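Local coordinates for protein 2'-5' RNA Ligase (Thermus thermophilus, PDB 1IUH) that belongs to the LigT-like phosphoesterases of the 2H clan, with a family match in each half of its sequence and a largely antiparallel fold, at residues L3-F8 / E155-V160; Q37-L42 / P169-L174; R71-G76 / G149-V154; T77-N82 / A140-P145; G97-A102 / F127-T132. All coordinates share one frame; numbering follows the deposited sequence.

Contact 1. Residues L3-F8 / E155-V160; sequences LFYAVF and EGFALV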
# COMPACT_ATOMS: atom_id res chain seq x y z
N LEU A 3 -7.65 -9.45 -2.89
CA LEU A 3 -7.96 -8.22 -2.18
C LEU A 3 -6.83 -7.71 -1.29
O LEU A 3 -5.99 -8.50 -0.82
CB LEU A 3 -9.16 -8.48 -1.29
CG LEU A 3 -10.46 -8.97 -1.94
CD1 LEU A 3 -11.34 -9.58 -0.88
CD2 LEU A 3 -11.17 -7.81 -2.62
N PHE A 4 -6.84 -6.40 -1.04
CA PHE A 4 -5.90 -5.75 -0.10
C PHE A 4 -6.51 -4.44 0.42
O PHE A 4 -7.44 -3.87 -0.19
CB PHE A 4 -4.53 -5.45 -0.76
CG PHE A 4 -4.55 -4.41 -1.87
CD1 PHE A 4 -4.16 -3.10 -1.63
CD2 PHE A 4 -4.90 -4.75 -3.18
CE1 PHE A 4 -4.12 -2.14 -2.67
CE2 PHE A 4 -4.85 -3.78 -4.23
CZ PHE A 4 -4.45 -2.48 -3.95
N TYR A 5 -6.06 -4.03 1.61
CA TYR A 5 -6.45 -2.73 2.17
C TYR A 5 -5.29 -1.74 1.86
O TYR A 5 -4.11 -2.06 1.96
CB TYR A 5 -6.71 -2.76 3.70
CG TYR A 5 -7.94 -3.57 4.13
CD1 TYR A 5 -7.78 -4.88 4.57
CD2 TYR A 5 -9.24 -3.01 4.14
CE1 TYR A 5 -8.87 -5.63 5.04
CE2 TYR A 5 -10.37 -3.77 4.61
CZ TYR A 5 -10.14 -5.08 5.05
OH TYR A 5 -11.10 -5.92 5.55
N ALA A 6 -5.64 -0.52 1.50
CA ALA A 6 -4.62 0.43 1.17
C ALA A 6 -5.05 1.86 1.40
O ALA A 6 -6.23 2.16 1.56
CB ALA A 6 -4.20 0.24 -0.34
N VAL A 7 -4.06 2.75 1.39
CA VAL A 7 -4.32 4.16 1.52
C VAL A 7 -3.99 4.78 0.16
O VAL A 7 -2.89 4.58 -0.36
CB VAL A 7 -3.40 4.80 2.56
CG1 VAL A 7 -3.40 6.35 2.38
CG2 VAL A 7 -3.82 4.42 3.87
N PHE A 8 -4.94 5.49 -0.43
CA PHE A 8 -4.67 6.20 -1.68
C PHE A 8 -4.22 7.60 -1.27
O PHE A 8 -4.41 8.04 -0.12
CB PHE A 8 -5.87 6.18 -2.63
CG PHE A 8 -6.00 4.88 -3.34
CD1 PHE A 8 -6.92 3.92 -2.90
CD2 PHE A 8 -5.10 4.56 -4.36
CE1 PHE A 8 -6.94 2.65 -3.45
CE2 PHE A 8 -5.09 3.33 -4.92
CZ PHE A 8 -6.02 2.34 -4.46
N GLU A 155 -6.96 10.61 5.76
CA GLU A 155 -8.37 10.64 6.16
C GLU A 155 -9.15 9.37 5.98
O GLU A 155 -10.32 9.30 6.35
CB GLU A 155 -9.10 11.69 5.38
CG GLU A 155 -8.22 12.76 5.01
CD GLU A 155 -8.53 14.01 5.76
OE1 GLU A 155 -8.89 13.88 6.96
OE2 GLU A 155 -8.39 15.11 5.13
N GLY A 156 -8.54 8.35 5.38
CA GLY A 156 -9.28 7.11 5.21
C GLY A 156 -8.52 6.12 4.36
O GLY A 156 -7.40 6.39 3.97
N PHE A 157 -9.12 4.97 4.10
CA PHE A 157 -8.45 3.95 3.30
C PHE A 157 -9.49 3.12 2.57
O PHE A 157 -10.69 3.37 2.70
CB PHE A 157 -7.60 3.08 4.20
CG PHE A 157 -8.39 2.36 5.23
CD1 PHE A 157 -8.70 0.99 5.08
CD2 PHE A 157 -8.89 3.05 6.35
CE1 PHE A 157 -9.52 0.32 6.05
CE2 PHE A 157 -9.70 2.39 7.30
CZ PHE A 157 -10.02 1.03 7.15
N ALA A 158 -9.07 2.13 1.80
CA ALA A 158 -10.03 1.35 1.04
C ALA A 158 -9.73 -0.12 0.93
O ALA A 158 -8.60 -0.55 1.18
CB ALA A 158 -10.13 1.94 -0.37
N LEU A 159 -10.77 -0.87 0.54
CA LEU A 159 -10.72 -2.28 0.30
C LEU A 159 -10.77 -2.25 -1.20
O LEU A 159 -11.69 -1.69 -1.77
CB LEU A 159 -11.95 -3.01 0.81
CG LEU A 159 -11.96 -4.52 0.45
CD1 LEU A 159 -10.70 -5.20 1.03
CD2 LEU A 159 -13.23 -5.19 0.97
N VAL A 160 -9.76 -2.85 -1.82
CA VAL A 160 -9.55 -2.86 -3.25
C VAL A 160 -9.34 -4.26 -3.84
O VAL A 160 -8.67 -5.11 -3.24
CB VAL A 160 -8.21 -2.05 -3.61
CG1 VAL A 160 -8.10 -1.81 -5.15
CG2 VAL A 160 -8.12 -0.79 -2.79
O HOH W 1 -7.06 6.89 0.87
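Val160 CB rests over one face of the Phe4 ring, 4.0 Å from its centroid and offset toward the rim, the two side chains lying side by side and pointing the same way. The Tyr5 ring receives Leu159 CD1 over one of its faces, likewise toward the rim, at 4.0 Å from the centroid. Leu159 CG is anti to the backbone N (chi1 175°), and CD1 beyond it makes this CH-pi contact. The edge of Phe157 meets Tyr5 CD2 in the ring plane, with Phe157 CE1 3.8 Å from that atom. Phe8 also uses an edge: its CE1 lies 3.7 Å from Val160 CG2. Between these two layers of side chains the backbones pair through four bonds, two each between Phe4 and Val160 and between Ala6 and Ala158, the shortest being Ala158 N to Ala6 O at 2.9 Å. Beyond Ala6 the ladder passes to a water, which accepts from Phe8 N at 2.9 Å and donates to Gly156 O. The face bearing Tyr5 and Leu159 is covered by helix 53-66, where Tyr5 OH bonds to Tyr56 O, while Phe4 on the other face meets the rings of His39 and Tyr171. The arrangement is an antiparallel ladder, opened at one end by a water, between the first strand of the chain and strand 150-164, in the interior of a 2H-type sheet backed by helices.

Contact 2. Residues Q37-L42 / P169-L174; sequences QLHLTL and PVYTVL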
# COMPACT_ATOMS: atom_id res chain seq x y z
N GLN A 37 -2.44 4.65 -9.47
CA GLN A 37 -2.36 3.38 -8.72
C GLN A 37 -1.36 3.54 -7.56
O GLN A 37 -1.22 2.64 -6.72
CB GLN A 37 -1.89 2.20 -9.58
CG GLN A 37 -2.78 1.90 -10.77
CD GLN A 37 -2.54 0.50 -11.35
OE1 GLN A 37 -1.41 0.05 -11.55
NE2 GLN A 37 -3.61 -0.17 -11.63
N LEU A 38 -0.66 4.68 -7.51
CA LEU A 38 0.30 4.86 -6.44
C LEU A 38 -0.48 4.69 -5.13
O LEU A 38 -1.59 5.19 -4.99
CB LEU A 38 0.99 6.20 -6.58
CG LEU A 38 2.16 6.35 -7.60
CD1 LEU A 38 2.53 7.86 -7.59
CD2 LEU A 38 3.46 5.51 -7.29
N HIS A 39 0.07 3.94 -4.18
CA HIS A 39 -0.65 3.69 -2.92
C HIS A 39 0.21 2.98 -1.84
O HIS A 39 1.22 2.35 -2.15
CB HIS A 39 -1.83 2.78 -3.24
CG HIS A 39 -1.42 1.36 -3.45
ND1 HIS A 39 -0.91 0.91 -4.66
CD2 HIS A 39 -1.36 0.30 -2.60
CE1 HIS A 39 -0.57 -0.36 -4.54
NE2 HIS A 39 -0.82 -0.75 -3.30
N LEU A 40 -0.24 3.04 -0.60
CA LEU A 40 0.48 2.35 0.50
C LEU A 40 -0.44 1.24 0.98
O LEU A 40 -1.56 1.51 1.46
CB LEU A 40 0.74 3.31 1.67
CG LEU A 40 1.57 2.77 2.83
CD1 LEU A 40 2.47 3.90 3.49
CD2 LEU A 40 0.59 2.16 3.84
N THR A 41 0.00 0.00 0.87
CA THR A 41 -0.82 -1.13 1.32
C THR A 41 -0.81 -1.37 2.83
O THR A 41 0.22 -1.41 3.43
CB THR A 41 -0.38 -2.41 0.60
OG1 THR A 41 -0.53 -2.22 -0.83
CG2 THR A 41 -1.20 -3.61 1.08
N LEU A 42 -1.95 -1.49 3.49
CA LEU A 42 -1.86 -1.74 4.93
C LEU A 42 -1.88 -3.23 5.23
O LEU A 42 -1.30 -3.69 6.21
CB LEU A 42 -2.99 -1.06 5.65
CG LEU A 42 -3.07 0.42 5.35
CD1 LEU A 42 -4.53 0.86 5.41
CD2 LEU A 42 -2.23 1.18 6.36
N PRO A 169 -1.75 -4.99 -13.60
CA PRO A 169 -2.87 -5.04 -12.65
C PRO A 169 -3.92 -3.91 -12.77
O PRO A 169 -3.59 -2.73 -12.97
CB PRO A 169 -2.14 -5.09 -11.30
CG PRO A 169 -0.97 -4.20 -11.52
CD PRO A 169 -0.51 -4.52 -12.95
N VAL A 170 -5.19 -4.29 -12.72
CA VAL A 170 -6.25 -3.29 -12.78
C VAL A 170 -6.93 -3.31 -11.41
O VAL A 170 -7.37 -4.36 -10.93
CB VAL A 170 -7.30 -3.61 -13.87
CG1 VAL A 170 -8.32 -2.47 -13.99
CG2 VAL A 170 -6.62 -3.84 -15.19
N TYR A 171 -6.97 -2.15 -10.77
CA TYR A 171 -7.58 -1.98 -9.44
C TYR A 171 -9.07 -1.54 -9.48
O TYR A 171 -9.46 -0.71 -10.28
CB TYR A 171 -6.78 -0.93 -8.61
CG TYR A 171 -5.35 -1.32 -8.16
CD1 TYR A 171 -4.91 -2.65 -8.27
CD2 TYR A 171 -4.42 -0.35 -7.71
CE1 TYR A 171 -3.61 -3.02 -7.99
CE2 TYR A 171 -3.04 -0.73 -7.42
CZ TYR A 171 -2.66 -2.08 -7.58
OH TYR A 171 -1.34 -2.52 -7.49
N THR A 172 -9.90 -2.13 -8.62
CA THR A 172 -11.28 -1.70 -8.47
C THR A 172 -11.49 -1.53 -6.97
O THR A 172 -11.30 -2.47 -6.20
CB THR A 172 -12.31 -2.72 -8.92
OG1 THR A 172 -12.15 -3.01 -10.32
CG2 THR A 172 -13.69 -2.16 -8.68
N VAL A 173 -11.87 -0.31 -6.57
CA VAL A 173 -12.13 0.02 -5.17
C VAL A 173 -13.51 -0.50 -4.76
O VAL A 173 -14.49 0.04 -5.22
CB VAL A 173 -12.13 1.57 -4.96
CG1 VAL A 173 -12.62 1.92 -3.49
CG2 VAL A 173 -10.78 2.14 -5.30
N LEU A 174 -13.60 -1.52 -3.90
CA LEU A 174 -14.89 -2.03 -3.50
C LEU A 174 -15.46 -1.09 -2.54
O LEU A 174 -16.63 -0.94 -2.49
CB LEU A 174 -14.81 -3.38 -2.86
CG LEU A 174 -14.07 -4.34 -3.79
CD1 LEU A 174 -14.18 -5.76 -3.24
CD2 LEU A 174 -14.69 -4.25 -5.20
O HOH W 2 -6.50 0.40 -12.13
O HOH W 3 0.34 -0.66 -9.27
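Gln37 and Tyr171 carry most of this contact, with His39 completing it. The Gln37 amide stacks on the Tyr171 ring, its plane only 19° from that of the ring and NE2 over one face, toward the rim. Closer to the backbone, Gln37 CB packs 3.8 Å from Tyr171 CE2. The chain is extended beyond CG (chi2 -163°), which puts CD out toward Pro169, and NE2 donates a nearly straight bond of 2.9 Å to Pro169 O, approaching from above the carbonyl plane. Two waters widen the grip: one accepts from both Gln37 NE2 and Tyr171 N, the other donates to Gln37 OE1 and also bonds Tyr171 OH. His39 stands across the far part of the tyrosine, whose edge is turned toward the imidazole face in an offset edge-to-face pair, centroids 5.5 Å apart. His39 ND1 donates to Gln37 O at 2.7 Å, with that oxygen close to the ring plane. His39 and Thr41 belong to a His-x-Thr sequence, the signature of the 2H clan. Strands 2-8 and 150-164 run between the two partner strands. Gln37 thus meets ND1 through its carbonyl oxygen and Tyr171 through its amide; the in-plane bond and the aromatic edge against the imidazole face together probably limit the rotation of the His39 ring.

Contact 3. Residues R71-G76 / G149-V154; sequences RARLRG and GLEWPV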
# COMPACT_ATOMS: atom_id res chain seq x y z
N ARG A 71 -1.65 12.54 10.59
CA ARG A 71 -0.71 13.05 9.59
C ARG A 71 0.38 12.04 9.29
O ARG A 71 0.87 11.36 10.21
CB ARG A 71 -0.03 14.32 10.08
CG ARG A 71 -0.69 15.62 9.64
CD ARG A 71 -1.69 16.18 10.64
NE ARG A 71 -1.19 17.25 11.50
CZ ARG A 71 -0.32 17.06 12.48
NH1 ARG A 71 0.15 15.86 12.72
NH2 ARG A 71 0.06 18.08 13.23
N ALA A 72 0.73 11.91 8.00
CA ALA A 72 1.81 11.03 7.58
C ALA A 72 2.84 11.97 6.93
O ALA A 72 2.51 13.10 6.49
CB ALA A 72 1.35 10.02 6.55
N ARG A 73 4.07 11.48 6.87
CA ARG A 73 5.19 12.19 6.30
C ARG A 73 5.82 11.21 5.30
O ARG A 73 5.94 10.00 5.55
CB ARG A 73 6.14 12.54 7.43
CG ARG A 73 7.41 13.15 7.02
CD ARG A 73 7.71 14.40 7.88
NE ARG A 73 7.93 15.59 7.04
CZ ARG A 73 7.55 16.82 7.39
NH1 ARG A 73 6.93 17.02 8.56
NH2 ARG A 73 7.72 17.85 6.54
N LEU A 74 6.15 11.74 4.14
CA LEU A 74 6.80 10.98 3.08
C LEU A 74 8.26 11.21 3.45
O LEU A 74 8.64 12.32 3.80
CB LEU A 74 6.45 11.61 1.74
CG LEU A 74 6.33 10.73 0.51
CD1 LEU A 74 5.48 9.56 0.80
CD2 LEU A 74 5.74 11.54 -0.59
N ARG A 75 9.08 10.17 3.43
CA ARG A 75 10.44 10.42 3.88
C ARG A 75 11.52 9.52 3.28
O ARG A 75 11.80 8.46 3.83
CB ARG A 75 10.41 10.31 5.41
CG ARG A 75 11.57 10.92 6.12
CD ARG A 75 11.26 11.06 7.61
NE ARG A 75 12.49 11.38 8.35
CZ ARG A 75 13.41 10.48 8.69
NH1 ARG A 75 13.25 9.20 8.39
NH2 ARG A 75 14.53 10.89 9.30
N GLY A 76 12.13 9.90 2.17
CA GLY A 76 13.18 9.05 1.59
C GLY A 76 12.71 7.88 0.76
O GLY A 76 11.53 7.51 0.82
N GLY A 149 10.37 14.85 2.65
CA GLY A 149 9.95 15.75 3.71
C GLY A 149 8.64 16.39 3.32
O GLY A 149 8.56 17.59 3.07
N LEU A 150 7.59 15.60 3.22
CA LEU A 150 6.29 16.13 2.84
C LEU A 150 5.22 15.52 3.75
O LEU A 150 5.05 14.31 3.76
CB LEU A 150 6.00 15.81 1.37
CG LEU A 150 4.52 15.92 0.97
CD1 LEU A 150 4.01 17.34 1.26
CD2 LEU A 150 4.30 15.54 -0.49
N GLU A 151 4.49 16.36 4.50
CA GLU A 151 3.45 15.89 5.42
C GLU A 151 2.10 16.00 4.75
O GLU A 151 1.86 16.87 3.95
CB GLU A 151 3.45 16.72 6.73
CG GLU A 151 2.70 16.06 7.90
CD GLU A 151 2.53 16.94 9.20
OE1 GLU A 151 3.51 17.27 9.91
OE2 GLU A 151 1.38 17.30 9.52
N TRP A 152 1.22 15.07 5.02
CA TRP A 152 -0.10 15.18 4.46
C TRP A 152 -1.07 14.52 5.43
O TRP A 152 -0.66 13.72 6.28
CB TRP A 152 -0.14 14.53 3.07
CG TRP A 152 -0.50 13.10 3.04
CD1 TRP A 152 -1.74 12.59 2.79
CD2 TRP A 152 0.39 11.99 3.05
NE1 TRP A 152 -1.67 11.25 2.61
CE2 TRP A 152 -0.38 10.84 2.76
CE3 TRP A 152 1.78 11.85 3.26
CZ2 TRP A 152 0.17 9.56 2.67
CZ3 TRP A 152 2.34 10.59 3.18
CH2 TRP A 152 1.55 9.45 2.88
N PRO A 153 -2.35 14.85 5.34
CA PRO A 153 -3.45 14.32 6.18
C PRO A 153 -4.01 13.00 5.70
O PRO A 153 -4.57 12.97 4.62
CB PRO A 153 -4.55 15.43 6.08
CG PRO A 153 -3.76 16.68 5.69
CD PRO A 153 -2.79 16.09 4.66
N VAL A 154 -3.91 11.91 6.46
CA VAL A 154 -4.53 10.63 6.00
C VAL A 154 -5.93 10.58 6.61
O VAL A 154 -6.05 10.52 7.83
CB VAL A 154 -3.73 9.38 6.48
CG1 VAL A 154 -4.42 8.13 6.04
CG2 VAL A 154 -2.29 9.42 5.93
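Ala72 and Trp152 form one of two hydrogen-bonded pairs in an antiparallel ladder joining strands 70-80 and 150-164, each donating its backbone N-H to the other's oxygen. Leu74 N adds a bond of 2.8 Å to Leu150 O, whereas the return bond from Leu150 N is weak; Gly149 and Leu150 both face Leu74, a G1 beta bulge. On the inner face, Ala72 CB sits over the six-membered ring of Trp152, 3.7 Å from its centroid. Val154 CG2 lies against the same face of the indole and 3.7 Å from Ala72 CB, and helix 11-21 covers Leu74, Leu150 and Trp152. The other face is charged. Glu151 reaches between Arg71 and Arg73, with OE1 in a long salt bridge to Arg73 NH1 at 3.7 Å. The position of its OE2, facing the Arg71 guanidinium, is less certain. The ladder therefore has two unlike faces, one aromatic and apolar under a helix, the other a loose network in which one carboxylate probably offsets two arginine charges by proximity more than directed bonds.

Contact 4. Residues T77-N82 / A140-P145; sequences TGYFPN and APRVPP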
# COMPACT_ATOMS: atom_id res chain seq x y z
N THR A 77 13.61 7.29 -0.02
CA THR A 77 13.28 6.14 -0.90
C THR A 77 14.08 4.91 -0.51
O THR A 77 14.96 5.00 0.33
CB THR A 77 13.70 6.41 -2.32
OG1 THR A 77 15.00 7.00 -2.27
CG2 THR A 77 12.74 7.29 -3.05
N GLY A 78 13.78 3.75 -1.12
CA GLY A 78 14.53 2.54 -0.85
C GLY A 78 14.29 1.45 -1.89
O GLY A 78 13.46 1.66 -2.81
N TYR A 79 15.01 0.31 -1.77
CA TYR A 79 14.83 -0.85 -2.68
C TYR A 79 14.67 -2.20 -1.98
O TYR A 79 15.11 -2.38 -0.86
CB TYR A 79 15.99 -1.08 -3.65
CG TYR A 79 16.30 0.10 -4.52
CD1 TYR A 79 17.00 1.18 -4.00
CD2 TYR A 79 15.82 0.15 -5.82
CE1 TYR A 79 17.22 2.30 -4.76
CE2 TYR A 79 16.03 1.27 -6.58
CZ TYR A 79 16.73 2.35 -6.06
OH TYR A 79 16.99 3.45 -6.82
N PHE A 80 14.04 -3.13 -2.66
CA PHE A 80 13.92 -4.46 -2.14
C PHE A 80 14.29 -5.34 -3.31
O PHE A 80 13.74 -5.19 -4.39
CB PHE A 80 12.50 -4.84 -1.70
CG PHE A 80 12.32 -6.35 -1.51
CD1 PHE A 80 12.77 -6.98 -0.34
CD2 PHE A 80 11.86 -7.16 -2.57
CE1 PHE A 80 12.76 -8.38 -0.24
CE2 PHE A 80 11.85 -8.56 -2.48
CZ PHE A 80 12.31 -9.17 -1.32
N PRO A 81 15.26 -6.23 -3.11
CA PRO A 81 16.00 -6.44 -1.87
C PRO A 81 16.99 -5.31 -1.68
O PRO A 81 17.43 -4.70 -2.65
CB PRO A 81 16.69 -7.76 -2.12
CG PRO A 81 15.72 -8.47 -2.90
CD PRO A 81 15.31 -7.46 -3.92
N ASN A 82 17.35 -5.05 -0.43
CA ASN A 82 18.27 -3.99 -0.03
C ASN A 82 19.66 -4.02 -0.71
O ASN A 82 20.28 -2.96 -0.89
CB ASN A 82 18.44 -4.07 1.49
CG ASN A 82 18.73 -2.73 2.12
OD1 ASN A 82 19.80 -2.16 1.93
ND2 ASN A 82 17.76 -2.23 2.89
N ALA A 140 18.19 -2.75 -14.72
CA ALA A 140 18.12 -1.33 -14.54
C ALA A 140 18.92 -1.00 -13.30
O ALA A 140 19.04 -1.82 -12.41
CB ALA A 140 16.67 -0.86 -14.40
N PRO A 141 19.51 0.20 -13.23
CA PRO A 141 20.30 0.54 -12.04
C PRO A 141 19.56 1.27 -10.90
O PRO A 141 18.51 1.88 -11.11
CB PRO A 141 21.39 1.43 -12.61
CG PRO A 141 20.65 2.21 -13.62
CD PRO A 141 19.85 1.12 -14.35
N ARG A 142 20.13 1.19 -9.70
CA ARG A 142 19.64 1.96 -8.58
C ARG A 142 19.89 3.40 -9.02
O ARG A 142 20.78 3.68 -9.82
CB ARG A 142 20.49 1.75 -7.32
CG ARG A 142 20.76 0.32 -6.97
CD ARG A 142 20.17 -0.11 -5.63
NE ARG A 142 20.22 -1.57 -5.56
CZ ARG A 142 19.82 -2.29 -4.51
NH1 ARG A 142 19.34 -1.67 -3.43
NH2 ARG A 142 19.88 -3.62 -4.54
N VAL A 143 19.14 4.31 -8.44
CA VAL A 143 19.27 5.75 -8.69
C VAL A 143 19.48 6.31 -7.28
O VAL A 143 18.97 5.73 -6.32
CB VAL A 143 17.96 6.32 -9.24
CG1 VAL A 143 17.91 7.83 -8.98
CG2 VAL A 143 17.81 5.96 -10.71
N PRO A 144 20.18 7.45 -7.12
CA PRO A 144 20.36 7.96 -5.75
C PRO A 144 19.07 8.14 -4.97
O PRO A 144 17.98 8.20 -5.53
CB PRO A 144 21.05 9.31 -5.94
CG PRO A 144 21.77 9.18 -7.26
CD PRO A 144 20.76 8.37 -8.12
N PRO A 145 19.19 8.21 -3.65
CA PRO A 145 18.03 8.39 -2.78
C PRO A 145 17.25 9.65 -3.13
O PRO A 145 17.83 10.60 -3.63
CB PRO A 145 18.65 8.48 -1.40
CG PRO A 145 19.91 7.59 -1.52
CD PRO A 145 20.42 7.89 -2.90
O HOH W 4 16.15 5.77 -5.12
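Tyr79 keeps CG anti to its carbonyl carbon (chi1 -57°), and Arg142 bends at chi2 (-116°) to carry CD over the tyrosine ring. The contact ties the end of strand 70-80, an element of the 2H-type sheet, to the irregular loop that leads from strand 130-136 to strand 150-164. Arg142 CD lies 3.9 Å from the ring centroid, offset toward the rim, in a CH-pi contact. The two side chains slide past each other in opposite directions, which brings the guanidinium back to the root of the tyrosine, with Arg142 NH1 3.4 Å from Tyr79 CB. The guanidinium is turned 50° from the ring plane, and on this side it is the CD methylene that lies over the face. Farther on, Arg142 NH2 donates to Pro81 O at 3.3 Å and NH1 makes a weak bond to Asn82 O; a peptide bond in the cis form precedes Pro81. NH2 is also bonded to Gly84 O, so the arginine gathers several carbonyls of the turn that follows the strand. At the other end of the ring, Val143 N donates a nearly straight bond of 2.8 Å to Tyr79 OH. Trp89 stacks with the same tyrosine, while Thr77 OG1, bonded to Val146 N, lies 3.4 Å from Pro145 CA. A water bonded to Tyr79 OH at 3.0 Å donates to Pro144 O and weakly reaches Thr77 OG1.

Contact 5. Residues G97-A102 / F127-T132; sequences GFLRLA and FKPHIT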
# COMPACT_ATOMS: atom_id res chain seq x y z
N GLY A 97 -0.23 5.89 12.83
CA GLY A 97 -1.51 5.57 12.26
C GLY A 97 -1.48 4.43 11.26
O GLY A 97 -2.43 3.63 11.28
N PHE A 98 -0.45 4.35 10.40
CA PHE A 98 -0.37 3.25 9.46
C PHE A 98 -0.22 1.97 10.22
O PHE A 98 -0.85 0.96 9.88
CB PHE A 98 0.82 3.34 8.49
CG PHE A 98 0.78 4.50 7.57
CD1 PHE A 98 1.90 5.34 7.44
CD2 PHE A 98 -0.41 4.81 6.84
CE1 PHE A 98 1.85 6.47 6.60
CE2 PHE A 98 -0.47 5.95 5.99
CZ PHE A 98 0.67 6.79 5.86
N LEU A 99 0.62 1.99 11.24
CA LEU A 99 0.86 0.77 11.99
C LEU A 99 -0.41 0.40 12.73
O LEU A 99 -0.77 -0.77 12.74
CB LEU A 99 2.03 0.91 12.98
CG LEU A 99 3.50 1.31 12.63
CD1 LEU A 99 3.86 1.22 11.15
CD2 LEU A 99 3.76 2.74 13.12
N ARG A 100 -1.09 1.37 13.33
CA ARG A 100 -2.35 1.07 14.05
C ARG A 100 -3.42 0.45 13.10
O ARG A 100 -4.04 -0.58 13.39
CB ARG A 100 -2.91 2.32 14.78
CG ARG A 100 -2.06 2.81 15.97
CD ARG A 100 -2.57 4.13 16.54
NE ARG A 100 -3.89 4.02 17.16
CZ ARG A 100 -4.16 3.48 18.37
NH1 ARG A 100 -3.20 3.00 19.16
NH2 ARG A 100 -5.41 3.35 18.78
N LEU A 101 -3.61 1.03 11.93
CA LEU A 101 -4.57 0.40 11.01
C LEU A 101 -4.09 -1.00 10.56
O LEU A 101 -4.88 -1.93 10.42
CB LEU A 101 -4.82 1.28 9.78
CG LEU A 101 -5.54 2.60 10.07
CD1 LEU A 101 -5.68 3.41 8.74
CD2 LEU A 101 -6.89 2.33 10.72
N ALA A 102 -2.80 -1.17 10.33
CA ALA A 102 -2.31 -2.48 9.91
C ALA A 102 -2.58 -3.54 11.01
O ALA A 102 -2.97 -4.68 10.71
CB ALA A 102 -0.77 -2.39 9.58
N PHE A 127 5.13 -5.33 8.90
CA PHE A 127 4.64 -4.19 8.17
C PHE A 127 5.69 -3.06 8.05
O PHE A 127 6.27 -2.63 9.04
CB PHE A 127 3.37 -3.67 8.84
CG PHE A 127 2.88 -2.39 8.29
CD1 PHE A 127 2.46 -2.30 6.98
CD2 PHE A 127 2.85 -1.27 9.06
CE1 PHE A 127 1.99 -1.09 6.45
CE2 PHE A 127 2.37 -0.03 8.52
CZ PHE A 127 1.94 0.03 7.21
N LYS A 128 5.90 -2.60 6.83
CA LYS A 128 6.82 -1.52 6.52
C LYS A 128 6.06 -0.45 5.71
O LYS A 128 5.86 -0.62 4.51
CB LYS A 128 7.92 -2.05 5.62
CG LYS A 128 9.26 -1.83 6.14
CD LYS A 128 9.81 -3.15 6.62
CE LYS A 128 11.06 -2.91 7.45
NZ LYS A 128 11.76 -4.20 7.56
N PRO A 129 5.66 0.68 6.33
CA PRO A 129 4.93 1.63 5.47
C PRO A 129 5.76 2.12 4.24
O PRO A 129 6.57 3.05 4.37
CB PRO A 129 4.53 2.76 6.43
CG PRO A 129 5.67 2.75 7.46
CD PRO A 129 6.10 1.27 7.60
N HIS A 130 5.52 1.48 3.08
CA HIS A 130 6.20 1.73 1.79
C HIS A 130 5.19 2.05 0.65
O HIS A 130 4.07 1.55 0.68
CB HIS A 130 7.00 0.46 1.39
CG HIS A 130 8.16 0.11 2.29
ND1 HIS A 130 8.95 -1.01 2.09
CD2 HIS A 130 8.70 0.75 3.37
CE1 HIS A 130 9.91 -1.04 2.99
NE2 HIS A 130 9.79 0.02 3.78
N ILE A 131 5.58 2.86 -0.35
CA ILE A 131 4.74 3.19 -1.52
C ILE A 131 5.58 2.92 -2.76
O ILE A 131 6.52 3.65 -3.08
CB ILE A 131 4.28 4.72 -1.60
CG1 ILE A 131 3.23 5.03 -0.53
CG2 ILE A 131 3.75 5.06 -3.02
CD1 ILE A 131 3.22 6.51 -0.09
N THR A 132 5.23 1.85 -3.45
CA THR A 132 5.97 1.50 -4.66
C THR A 132 5.95 2.52 -5.78
O THR A 132 4.92 3.00 -6.16
CB THR A 132 5.47 0.18 -5.14
OG1 THR A 132 5.49 -0.69 -4.02
CG2 THR A 132 6.37 -0.41 -6.17
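Phe98, Leu99 and Ala102 on helix 96-113 receive Phe127 and Pro129 from the loop leading into strand 130-136, just ahead of the second His-x-Thr sequence of this 2H protein, His130 to Thr132. The Phe127 ring is held on several sides. Ala102 CB lies over the centre of one face, 3.9 Å from the centroid, while Pro129 N of its own loop lies over the opposite face. Leu99 CD1 meets the edge near CE2, the two side chains crossing at about a right angle, and Phe98 CB is also in the ring plane, 3.7 Å from Phe127 CE2. The CG of Phe127, anti to the backbone N (chi1 172°), is carried toward the helix. Phe98 turns its own ring beside the proline, CD1 3.8 Å from Pro129 CB. Beyond this apolar seam, Phe98 extends among Leu40 and Leu42 of strand 39-47, Ala72 of strand 70-80, and Trp152 and Val154 of strand 150-164, setting the helix against the sheet.

How the contacts relate
Contact 1 is buried, contacts 3 and 5 are partly so, and contacts 2 and 4 lie at the surface. Contacts 1 and 3 share strand 150-164 and rely on backbone ladders with apolar faces; contact 3 differs in having a charged outer side. Contact 2 joins strands that flank the pair of contact 1, and trades ladder bonds for an amide, aromatic rings and waters. Contact 4 continues along strand 70-80 from contact 3, about 20 Å away between centres, and depends on polar side chains gripping loops. Contact 5 is wholly apolar; its Phe98 touches contacts 1 and 3, while Phe127 and Ala102 reach the 37-42 segment of contact 2.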